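Local structure of carbohydrate binding module family 33 and 10 domain protein (6RW7) at residues Q96-D101 and C170-R175; V115-K120 and V180-W185. The protein is an AA10 lytic polysaccharide monooxygenase, a copper-dependent enzyme that probably binds cellulose and cleaves its chains by oxidation. One frame throughout, in Å; residues are numbered along the deposited sequence.

Contact 1. Residues Q96-D101 and C170-R175; sequences QTFVWD and CNVPSR. With CU (copper (II) ion), chain C.
Gln-96 and Cys-170 form an antiparallel hydrogen-bonded pair whose backbones grip each other twice: Gln-96 N donates to Cys-170 O at 2.9 Å, and Cys-170 N returns a bond to Gln-96 O. Both are nearly straight, 164° at the hydrogen. The two strands then diverge, their segment axes running at 115° to each other, and the remaining contact passes to side chains. Val-172 has CG1 anti to the backbone N (chi1 179°), which leaves CG2 beside that N. CG2 makes the apolar contacts, 3.7 Å from CG of Gln-96 and at the edge of the Phe-98 ring near its plane, 3.9 Å from CE1. The pair belongs to the four-stranded antiparallel sheet of the LPMO core, a fold of the immunoglobulin-like E-set type. Cys-170 adds a sulfur-aromatic contact, SG standing obliquely 5.0 Å from the Phe-98 ring centroid while CB approaches CE1; the same SG is tied to Cys-142 by a disulfide. At the far end of strand 96-101, OD2 of Asp-101 binds a copper(II) ion at 2.5 Å, distinct from the copper(I) held by His-1 and His-107; Glu-5, His-165 and a water also bind it.

Contact 2. Residues V115-K120 and V180-W185; sequences VFYITK and VIFAEW
Thr-119 OG1 is gripped from two sides of the chain: it accepts the backbone N-H of Val-180 at 3.1 Å and is hydrogen-bonded to His-179 ND1. With chi1 at 44°, OG1 sits between its own backbone N and carbonyl carbon, so this hydroxyl joins the rung just beyond the last bridged pair; in the same rung Thr-119 N donates to Val-180 O at 3.0 Å. Further along, Tyr-117 pairs with Phe-182 and Val-115 with Glu-184 through two backbone bonds each, among them Tyr-117 N to Phe-182 O at 2.8 Å. Tyr-117 and Phe-182 lie side by side and point the same way; CD1 of Tyr-117 meets the Phe-182 edge in its plane, 3.7 Å from CD2, with the rings inclined by 47°. Glu-184 is on this face too, its buried carboxylate held by a salt bridge to Arg-194 and by the backbone N of Arg-58. On the face of Phe-116, Ile-118, Ile-181 and Ala-183 the side-chain contacts across the pair are apolar: CD2 of Phe-116 rests 3.6 Å from CB of Ala-183, CG2 of Ile-181 comes to the Phe-116 edge near its plane, and the CG1 atoms of Ile-118 and Ile-181 approach to 3.9 Å. This face packs on strand 96-101, which is how two sheets close on each other in the beta-sandwich core of AA10 enzymes.

Overall arrangement
Both contacts are buried in the LPMO domain of a longer protein, but they hold different sheets: 96-101 with 170-175 in the four-stranded antiparallel one, 115-120 with 180-185 in the mixed one. The sheets meet where the Phe-98 and Phe-116 rings pack at about 45°, and where Trp-100 packs against the backbone of Glu-184. A polar link joins the loops at one end, with Arg-175 NH2 probably hydrogen-bonded to Thr-119 O. Contact 1 has a single bridged pair, with valine, phenylalanine and cysteine side chains beyond it. Contact 2, nearer the chain centre, combines a four-pair ladder, an apolar face and an opposite face carrying the Glu-184 carboxylate, paired with Arg-194.

Contact 1. Residues Q96-D101 and C170-R175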
loop_
_atom_site.group_PDB
_atom_site.type_symbol
_atom_site.label_atom_id
_atom_site.label_comp_id
_atom_site.label_asym_id
_atom_site.label_seq_id
_atom_site.Cartn_x
_atom_site.Cartn_y
_atom_site.Cartn_z
ATOM N N GLN A 96 -11.999 -9.910 -2.946
ATOM C CA GLN A 96 -10.735 -9.785 -3.715
ATOM C C GLN A 96 -9.598 -10.290 -2.828
ATOM O O GLN A 96 -9.661 -10.087 -1.606
ATOM C CB GLN A 96 -10.466 -8.348 -4.179
ATOM C CG GLN A 96 -11.544 -7.723 -5.077
ATOM C CD GLN A 96 -11.789 -8.455 -6.378
ATOM O OE1 GLN A 96 -10.894 -9.114 -6.893
ATOM N NE2 GLN A 96 -13.007 -8.359 -6.910
ATOM N N THR A 97 -8.575 -10.876 -3.435
ATOM C CA THR A 97 -7.339 -11.292 -2.734
ATOM C C THR A 97 -6.266 -10.228 -2.951
ATOM O O THR A 97 -5.963 -9.885 -4.112
ATOM C CB THR A 97 -6.878 -12.692 -3.139
ATOM O OG1 THR A 97 -7.974 -13.555 -2.847
ATOM C CG2 THR A 97 -5.667 -13.142 -2.354
ATOM N N PHE A 98 -5.687 -9.741 -1.862
ATOM C CA PHE A 98 -4.527 -8.819 -1.894
ATOM C C PHE A 98 -3.275 -9.628 -1.581
ATOM O O PHE A 98 -3.298 -10.405 -0.636
ATOM C CB PHE A 98 -4.691 -7.688 -0.883
ATOM C CG PHE A 98 -5.779 -6.717 -1.240
ATOM C CD1 PHE A 98 -7.102 -6.980 -0.916
ATOM C CD2 PHE A 98 -5.486 -5.561 -1.940
ATOM C CE1 PHE A 98 -8.107 -6.108 -1.308
ATOM C CE2 PHE A 98 -6.489 -4.672 -2.286
ATOM C CZ PHE A 98 -7.797 -4.962 -1.998
ATOM N N VAL A 99 -2.229 -9.456 -2.364
ATOM C CA VAL A 99 -0.979 -10.237 -2.220
ATOM C C VAL A 99 0.109 -9.281 -1.750
ATOM O O VAL A 99 0.518 -8.366 -2.533
ATOM C CB VAL A 99 -0.602 -10.913 -3.541
ATOM C CG1 VAL A 99 0.675 -11.713 -3.363
ATOM C CG2 VAL A 99 -1.727 -11.796 -4.083
ATOM N N TRP A 100 0.562 -9.476 -0.522
ATOM C CA TRP A 100 1.781 -8.791 -0.029
ATOM C C TRP A 100 2.975 -9.634 -0.448
ATOM O O TRP A 100 3.029 -10.828 -0.082
ATOM C CB TRP A 100 1.757 -8.623 1.477
ATOM C CG TRP A 100 0.906 -7.495 1.965
ATOM C CD1 TRP A 100 -0.449 -7.449 2.131
ATOM C CD2 TRP A 100 1.390 -6.202 2.319
ATOM N NE1 TRP A 100 -0.829 -6.222 2.600
ATOM C CE2 TRP A 100 0.284 -5.446 2.754
ATOM C CE3 TRP A 100 2.659 -5.628 2.356
ATOM C CZ2 TRP A 100 0.419 -4.131 3.198
ATOM C CZ3 TRP A 100 2.789 -4.323 2.792
ATOM C CH2 TRP A 100 1.677 -3.583 3.186
ATOM N N ASP A 101 3.948 -9.024 -1.113
ATOM C CA ASP A 101 5.266 -9.654 -1.307
ATOM C C ASP A 101 6.126 -9.297 -0.109
ATOM O O ASP A 101 6.332 -8.098 0.141
ATOM C CB ASP A 101 5.987 -9.200 -2.575
ATOM C CG ASP A 101 7.334 -9.899 -2.662
ATOM O OD1 ASP A 101 8.268 -9.441 -2.021
ATOM O OD2 ASP A 101 7.402 -10.946 -3.269
ATOM N N CYS A 170 -10.448 -10.012 1.155
ATOM C CA CYS A 170 -11.165 -8.845 1.702
ATOM C C CYS A 170 -12.450 -8.654 0.907
ATOM O O CYS A 170 -12.465 -8.967 -0.289
ATOM C CB CYS A 170 -10.333 -7.571 1.590
ATOM S SG CYS A 170 -8.818 -7.517 2.591
ATOM N N ASN A 171 -13.457 -8.073 1.547
ATOM C CA ASN A 171 -14.675 -7.581 0.864
ATOM C C ASN A 171 -14.445 -6.110 0.505
ATOM O O ASN A 171 -14.569 -5.249 1.388
ATOM C CB ASN A 171 -15.899 -7.755 1.765
ATOM C CG ASN A 171 -17.183 -7.316 1.105
ATOM O OD1 ASN A 171 -17.301 -7.330 -0.119
ATOM N ND2 ASN A 171 -18.141 -6.901 1.917
ATOM N N VAL A 172 -14.134 -5.830 -0.753
ATOM C CA VAL A 172 -13.870 -4.452 -1.222
ATOM C C VAL A 172 -15.199 -3.736 -1.387
ATOM O O VAL A 172 -16.090 -4.255 -2.047
ATOM C CB VAL A 172 -13.049 -4.477 -2.516
ATOM C CG1 VAL A 172 -12.791 -3.072 -3.021
ATOM C CG2 VAL A 172 -11.720 -5.199 -2.311
ATOM N N PRO A 173 -15.362 -2.544 -0.774
ATOM C CA PRO A 173 -16.595 -1.773 -0.915
ATOM C C PRO A 173 -16.887 -1.385 -2.363
ATOM O O PRO A 173 -15.966 -1.229 -3.168
ATOM C CB PRO A 173 -16.332 -0.509 -0.081
ATOM C CG PRO A 173 -15.280 -0.921 0.917
ATOM C CD PRO A 173 -14.421 -1.909 0.162
ATOM N N SER A 174 -18.167 -1.205 -2.657
ATOM C CA SER A 174 -18.620 -0.737 -3.982
ATOM C C SER A 174 -18.046 0.655 -4.190
ATOM O O SER A 174 -18.174 1.521 -3.289
ATOM C CB SER A 174 -20.112 -0.669 -4.118
ATOM O OG SER A 174 -20.699 -1.947 -3.956
ATOM N N ARG A 175 -17.419 0.861 -5.334
ATOM C CA ARG A 175 -16.819 2.151 -5.716
ATOM C C ARG A 175 -16.983 2.307 -7.215
ATOM O O ARG A 175 -17.171 1.272 -7.926
ATOM C CB ARG A 175 -15.337 2.225 -5.348
ATOM C CG ARG A 175 -15.050 2.375 -3.861
ATOM C CD ARG A 175 -15.501 3.716 -3.322
ATOM N NE ARG A 175 -15.197 3.955 -1.908
ATOM C CZ ARG A 175 -15.933 3.567 -0.884
ATOM N NH1 ARG A 175 -17.040 2.863 -1.060
ATOM N NH2 ARG A 175 -15.548 3.912 0.334
HETATM CU CU CU C . 6.266 -11.931 -5.258
HETATM O O HOH W 1 7.578 -13.644 -4.909
#

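Contact 2. Residues V115-K120 and V180-W185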
loop_
_atom_site.group_PDB
_atom_site.type_symbol
_atom_site.label_atom_id
_atom_site.label_comp_id
_atom_site.label_asym_id
_atom_site.label_seq_id
_atom_site.Cartn_x
_atom_site.Cartn_y
_atom_site.Cartn_z
ATOM N N VAL A 115 -4.276 -4.675 7.389
ATOM C CA VAL A 115 -5.334 -3.642 7.528
ATOM C C VAL A 115 -5.438 -2.894 6.209
ATOM O O VAL A 115 -4.406 -2.593 5.626
ATOM C CB VAL A 115 -4.999 -2.696 8.701
ATOM C CG1 VAL A 115 -6.142 -1.769 9.022
ATOM C CG2 VAL A 115 -4.604 -3.474 9.950
ATOM N N PHE A 116 -6.659 -2.580 5.776
ATOM C CA PHE A 116 -6.889 -1.906 4.483
ATOM C C PHE A 116 -7.947 -0.829 4.650
ATOM O O PHE A 116 -9.035 -1.120 5.182
ATOM C CB PHE A 116 -7.398 -2.883 3.432
ATOM C CG PHE A 116 -6.497 -4.043 3.107
ATOM C CD1 PHE A 116 -6.416 -5.145 3.946
ATOM C CD2 PHE A 116 -5.712 -4.017 1.971
ATOM C CE1 PHE A 116 -5.611 -6.222 3.605
ATOM C CE2 PHE A 116 -4.892 -5.079 1.655
ATOM C CZ PHE A 116 -4.836 -6.174 2.472
ATOM N N TYR A 117 -7.638 0.343 4.118
ATOM C CA TYR A 117 -8.554 1.492 4.033
ATOM C C TYR A 117 -8.763 1.832 2.567
ATOM O O TYR A 117 -7.858 1.606 1.769
ATOM C CB TYR A 117 -7.953 2.703 4.733
ATOM C CG TYR A 117 -7.779 2.603 6.223
ATOM C CD1 TYR A 117 -6.703 1.932 6.785
ATOM C CD2 TYR A 117 -8.657 3.255 7.077
ATOM C CE1 TYR A 117 -6.564 1.867 8.160
ATOM C CE2 TYR A 117 -8.485 3.250 8.447
ATOM C CZ TYR A 117 -7.419 2.566 8.994
ATOM O OH TYR A 117 -7.256 2.498 10.362
ATOM N N ILE A 118 -9.913 2.422 2.246
ATOM C CA ILE A 118 -10.173 2.909 0.869
ATOM C C ILE A 118 -10.627 4.355 0.959
ATOM O O ILE A 118 -11.175 4.768 2.003
ATOM C CB ILE A 118 -11.177 1.989 0.138
ATOM C CG1 ILE A 118 -11.193 2.260 -1.368
ATOM C CG2 ILE A 118 -12.561 2.042 0.765
ATOM C CD1 ILE A 118 -11.842 1.164 -2.149
ATOM N N THR A 119 -10.431 5.082 -0.127
ATOM C CA THR A 119 -10.948 6.454 -0.254
ATOM C C THR A 119 -12.476 6.445 -0.091
ATOM O O THR A 119 -13.153 5.448 -0.397
ATOM C CB THR A 119 -10.442 7.096 -1.548
ATOM O OG1 THR A 119 -10.547 6.144 -2.617
ATOM C CG2 THR A 119 -9.013 7.580 -1.410
ATOM N N LYS A 120 -12.999 7.553 0.405
ATOM C CA LYS A 120 -14.446 7.771 0.573
ATOM C C LYS A 120 -15.131 7.653 -0.780
ATOM O O LYS A 120 -14.530 7.883 -1.828
ATOM C CB LYS A 120 -14.687 9.144 1.178
ATOM C CG LYS A 120 -14.190 9.324 2.595
ATOM C CD LYS A 120 -14.691 10.616 3.192
ATOM C CE LYS A 120 -14.602 10.616 4.699
ATOM N NZ LYS A 120 -13.259 11.018 5.120
ATOM N N VAL A 180 -8.116 5.057 -4.143
ATOM C CA VAL A 180 -6.831 4.593 -3.574
ATOM C C VAL A 180 -7.132 3.681 -2.405
ATOM O O VAL A 180 -8.009 4.004 -1.586
ATOM C CB VAL A 180 -5.953 5.763 -3.115
ATOM C CG1 VAL A 180 -4.648 5.226 -2.569
ATOM C CG2 VAL A 180 -5.693 6.761 -4.229
ATOM N N ILE A 181 -6.400 2.578 -2.344
ATOM C CA ILE A 181 -6.399 1.684 -1.159
ATOM C C ILE A 181 -5.092 1.920 -0.406
ATOM O O ILE A 181 -4.024 1.891 -1.022
ATOM C CB ILE A 181 -6.622 0.226 -1.594
ATOM C CG1 ILE A 181 -8.033 0.084 -2.164
ATOM C CG2 ILE A 181 -6.354 -0.745 -0.444
ATOM C CD1 ILE A 181 -8.317 -1.211 -2.874
ATOM N N PHE A 182 -5.199 2.183 0.891
ATOM C CA PHE A 182 -4.056 2.376 1.809
ATOM C C PHE A 182 -4.020 1.141 2.716
ATOM O O PHE A 182 -5.021 0.837 3.386
ATOM C CB PHE A 182 -4.192 3.708 2.559
ATOM C CG PHE A 182 -3.344 3.757 3.800
ATOM C CD1 PHE A 182 -2.000 4.038 3.693
ATOM C CD2 PHE A 182 -3.863 3.458 5.046
ATOM C CE1 PHE A 182 -1.182 4.042 4.804
ATOM C CE2 PHE A 182 -3.045 3.462 6.164
ATOM C CZ PHE A 182 -1.711 3.740 6.030
ATOM N N ALA A 183 -2.899 0.427 2.741
ATOM C CA ALA A 183 -2.807 -0.871 3.424
ATOM C C ALA A 183 -1.585 -0.936 4.327
ATOM O O ALA A 183 -0.538 -0.349 4.026
ATOM C CB ALA A 183 -2.754 -1.983 2.409
ATOM N N GLU A 184 -1.730 -1.729 5.375
ATOM C CA GLU A 184 -0.673 -1.949 6.366
ATOM C C GLU A 184 -0.459 -3.440 6.591
ATOM O O GLU A 184 -1.447 -4.205 6.629
ATOM C CB GLU A 184 -1.053 -1.331 7.712
ATOM C CG GLU A 184 -1.402 0.135 7.650
ATOM C CD GLU A 184 -1.801 0.736 8.986
ATOM O OE1 GLU A 184 -2.054 -0.049 9.948
ATOM O OE2 GLU A 184 -1.856 1.978 9.055
ATOM N N TRP A 185 0.802 -3.794 6.810
ATOM C CA TRP A 185 1.191 -5.148 7.259
ATOM C C TRP A 185 1.901 -4.958 8.593
ATOM O O TRP A 185 2.984 -4.367 8.589
ATOM C CB TRP A 185 2.026 -5.864 6.198
ATOM C CG TRP A 185 2.789 -7.042 6.707
ATOM C CD1 TRP A 185 2.363 -8.002 7.577
ATOM C CD2 TRP A 185 4.139 -7.371 6.348
ATOM N NE1 TRP A 185 3.370 -8.893 7.811
ATOM C CE2 TRP A 185 4.469 -8.526 7.081
ATOM C CE3 TRP A 185 5.096 -6.796 5.498
ATOM C CZ2 TRP A 185 5.727 -9.112 6.995
ATOM C CZ3 TRP A 185 6.335 -7.391 5.410
ATOM C CH2 TRP A 185 6.647 -8.521 6.166
#